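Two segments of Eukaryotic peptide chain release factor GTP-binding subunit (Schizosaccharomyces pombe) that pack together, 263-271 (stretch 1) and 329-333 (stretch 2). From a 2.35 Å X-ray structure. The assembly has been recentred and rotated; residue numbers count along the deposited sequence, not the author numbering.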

# COMPACT_ATOMS: atom_id res chain seq x y z
N MET A 263 -5.65 0.71 -4.49
CA MET A 263 -5.81 -0.69 -4.08
C MET A 263 -5.25 -0.94 -2.70
O MET A 263 -4.13 -0.61 -2.40
CB MET A 263 -4.95 -1.58 -4.99
CG MET A 263 -5.68 -2.50 -5.79
SD MET A 263 -4.57 -3.55 -6.67
CE MET A 263 -5.24 -5.06 -6.01
N THR A 264 -6.00 -1.66 -1.93
CA THR A 264 -5.67 -1.87 -0.55
C THR A 264 -5.14 -3.30 -0.30
O THR A 264 -4.28 -3.51 0.55
CB THR A 264 -6.93 -1.54 0.21
OG1 THR A 264 -6.60 -0.73 1.33
CG2 THR A 264 -7.61 -2.72 0.74
N HIS A 265 -5.61 -4.27 -1.08
CA HIS A 265 -5.19 -5.65 -0.90
C HIS A 265 -3.87 -5.92 -1.63
O HIS A 265 -3.88 -6.23 -2.79
CB HIS A 265 -6.28 -6.57 -1.42
CG HIS A 265 -6.15 -7.99 -0.98
ND1 HIS A 265 -5.11 -8.82 -1.39
CD2 HIS A 265 -6.94 -8.75 -0.19
CE1 HIS A 265 -5.28 -10.02 -0.86
NE2 HIS A 265 -6.38 -10.00 -0.12
N LEU A 266 -2.74 -5.74 -0.93
CA LEU A 266 -1.42 -6.13 -1.42
C LEU A 266 -0.94 -7.36 -0.63
O LEU A 266 -0.76 -7.29 0.59
CB LEU A 266 -0.43 -4.96 -1.27
CG LEU A 266 -0.81 -3.59 -1.83
CD1 LEU A 266 0.34 -2.62 -1.70
CD2 LEU A 266 -1.19 -3.65 -3.24
N GLU A 267 -0.71 -8.47 -1.31
CA GLU A 267 -0.46 -9.75 -0.63
C GLU A 267 0.65 -9.76 0.41
O GLU A 267 0.45 -10.32 1.45
CB GLU A 267 -0.18 -10.87 -1.62
CG GLU A 267 -1.30 -11.18 -2.59
CD GLU A 267 -2.60 -11.64 -1.92
OE1 GLU A 267 -2.59 -12.09 -0.75
OE2 GLU A 267 -3.64 -11.52 -2.60
N ARG A 268 1.81 -9.17 0.13
CA ARG A 268 2.88 -9.17 1.12
C ARG A 268 2.45 -8.47 2.40
O ARG A 268 2.74 -8.94 3.50
CB ARG A 268 4.17 -8.53 0.59
CG ARG A 268 4.85 -9.34 -0.51
CD ARG A 268 6.13 -8.73 -1.05
NE ARG A 268 5.93 -7.37 -1.56
CZ ARG A 268 6.90 -6.49 -1.75
NH1 ARG A 268 8.16 -6.80 -1.49
NH2 ARG A 268 6.60 -5.28 -2.19
N LYS A 269 1.76 -7.35 2.24
CA LYS A 269 1.27 -6.53 3.37
C LYS A 269 0.14 -7.26 4.11
O LYS A 269 0.10 -7.23 5.33
CB LYS A 269 0.78 -5.17 2.86
CG LYS A 269 0.89 -4.03 3.82
CD LYS A 269 0.21 -2.76 3.28
CE LYS A 269 1.10 -1.96 2.32
NZ LYS A 269 0.29 -0.94 1.55
N VAL A 270 -0.75 -7.90 3.37
CA VAL A 270 -1.84 -8.68 3.98
C VAL A 270 -1.29 -9.85 4.82
O VAL A 270 -1.86 -10.19 5.86
CB VAL A 270 -2.80 -9.26 2.91
CG1 VAL A 270 -3.81 -10.27 3.52
CG2 VAL A 270 -3.55 -8.14 2.19
N ASN A 271 -0.19 -10.43 4.36
CA ASN A 271 0.37 -11.65 4.94
C ASN A 271 1.44 -11.33 5.97
O ASN A 271 2.00 -12.24 6.59
CB ASN A 271 0.93 -12.54 3.84
CG ASN A 271 -0.18 -13.19 3.01
OD1 ASN A 271 -0.20 -13.10 1.80
ND2 ASN A 271 -1.11 -13.85 3.68
N SER A 329 -10.84 -8.13 8.66
CA SER A 329 -10.35 -6.93 8.00
C SER A 329 -8.88 -7.06 7.66
O SER A 329 -8.18 -7.87 8.23
CB SER A 329 -10.54 -5.72 8.91
OG SER A 329 -11.90 -5.33 8.94
N ILE A 330 -8.41 -6.23 6.74
CA ILE A 330 -7.02 -6.27 6.30
C ILE A 330 -6.40 -4.89 6.34
O ILE A 330 -7.10 -3.89 6.56
CB ILE A 330 -6.94 -6.85 4.87
CG1 ILE A 330 -7.70 -5.97 3.87
CG2 ILE A 330 -7.51 -8.27 4.83
CD1 ILE A 330 -7.14 -6.04 2.47
N CYS A 331 -5.09 -4.84 6.13
CA CYS A 331 -4.38 -3.58 5.95
C CYS A 331 -5.16 -2.64 5.03
O CYS A 331 -5.67 -3.05 3.97
CB CYS A 331 -2.99 -3.84 5.35
SG CYS A 331 -3.03 -4.97 3.92
N GLY A 332 -5.25 -1.38 5.44
CA GLY A 332 -5.90 -0.34 4.67
C GLY A 332 -7.34 -0.10 5.12
O GLY A 332 -7.98 0.83 4.66
N ASP A 333 -7.84 -0.94 6.01
CA ASP A 333 -9.17 -0.77 6.55
C ASP A 333 -9.11 0.07 7.82
O ASP A 333 -8.17 -0.06 8.61
CB ASP A 333 -9.80 -2.12 6.90
CG ASP A 333 -10.10 -2.95 5.68
OD1 ASP A 333 -10.00 -2.45 4.54
OD2 ASP A 333 -10.46 -4.14 5.77

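S329, at the strand end of the second segment, lies beyond reach of the first, and the contact begins with I330. Its CA-to-CB bond points toward stretch 1, and CD1 is the atom through which it meets three residues there: I330 CD1 lies 3.8 Å from T264 CG2 and 4.2 Å from V270 CG2, and it also lies obliquely against the H265 ring. The backbone of I330 is held from within its own segment. I330 opens a type II turn closed by the hydrogen bond from D333 N to I330 O (3.1 Å), and the D333 carboxylate reaches back to accept a nearly linear bond from I330 N to OD2 (3.1 Å).

C331, buried, follows in the turn and directs its thiol at the helix of stretch 1. C331 SG packs 3.6 Å from V270 CG2 and 4.0 Å from K269 CB, and C331 O lies 3.6 Å from T264 OG1.

At G332 the chain passes close to T264, whose OG1 is 3.4 Å from G332 CA. A CB here would fall about 2.0 Å from that same OG1, and the positive phi of 97° would also jam it against the preceding carbonyl.

No hydrogen bond links the two segments; the contact, which buries 315 Å² summed over both sides, rests on van der Waals packing.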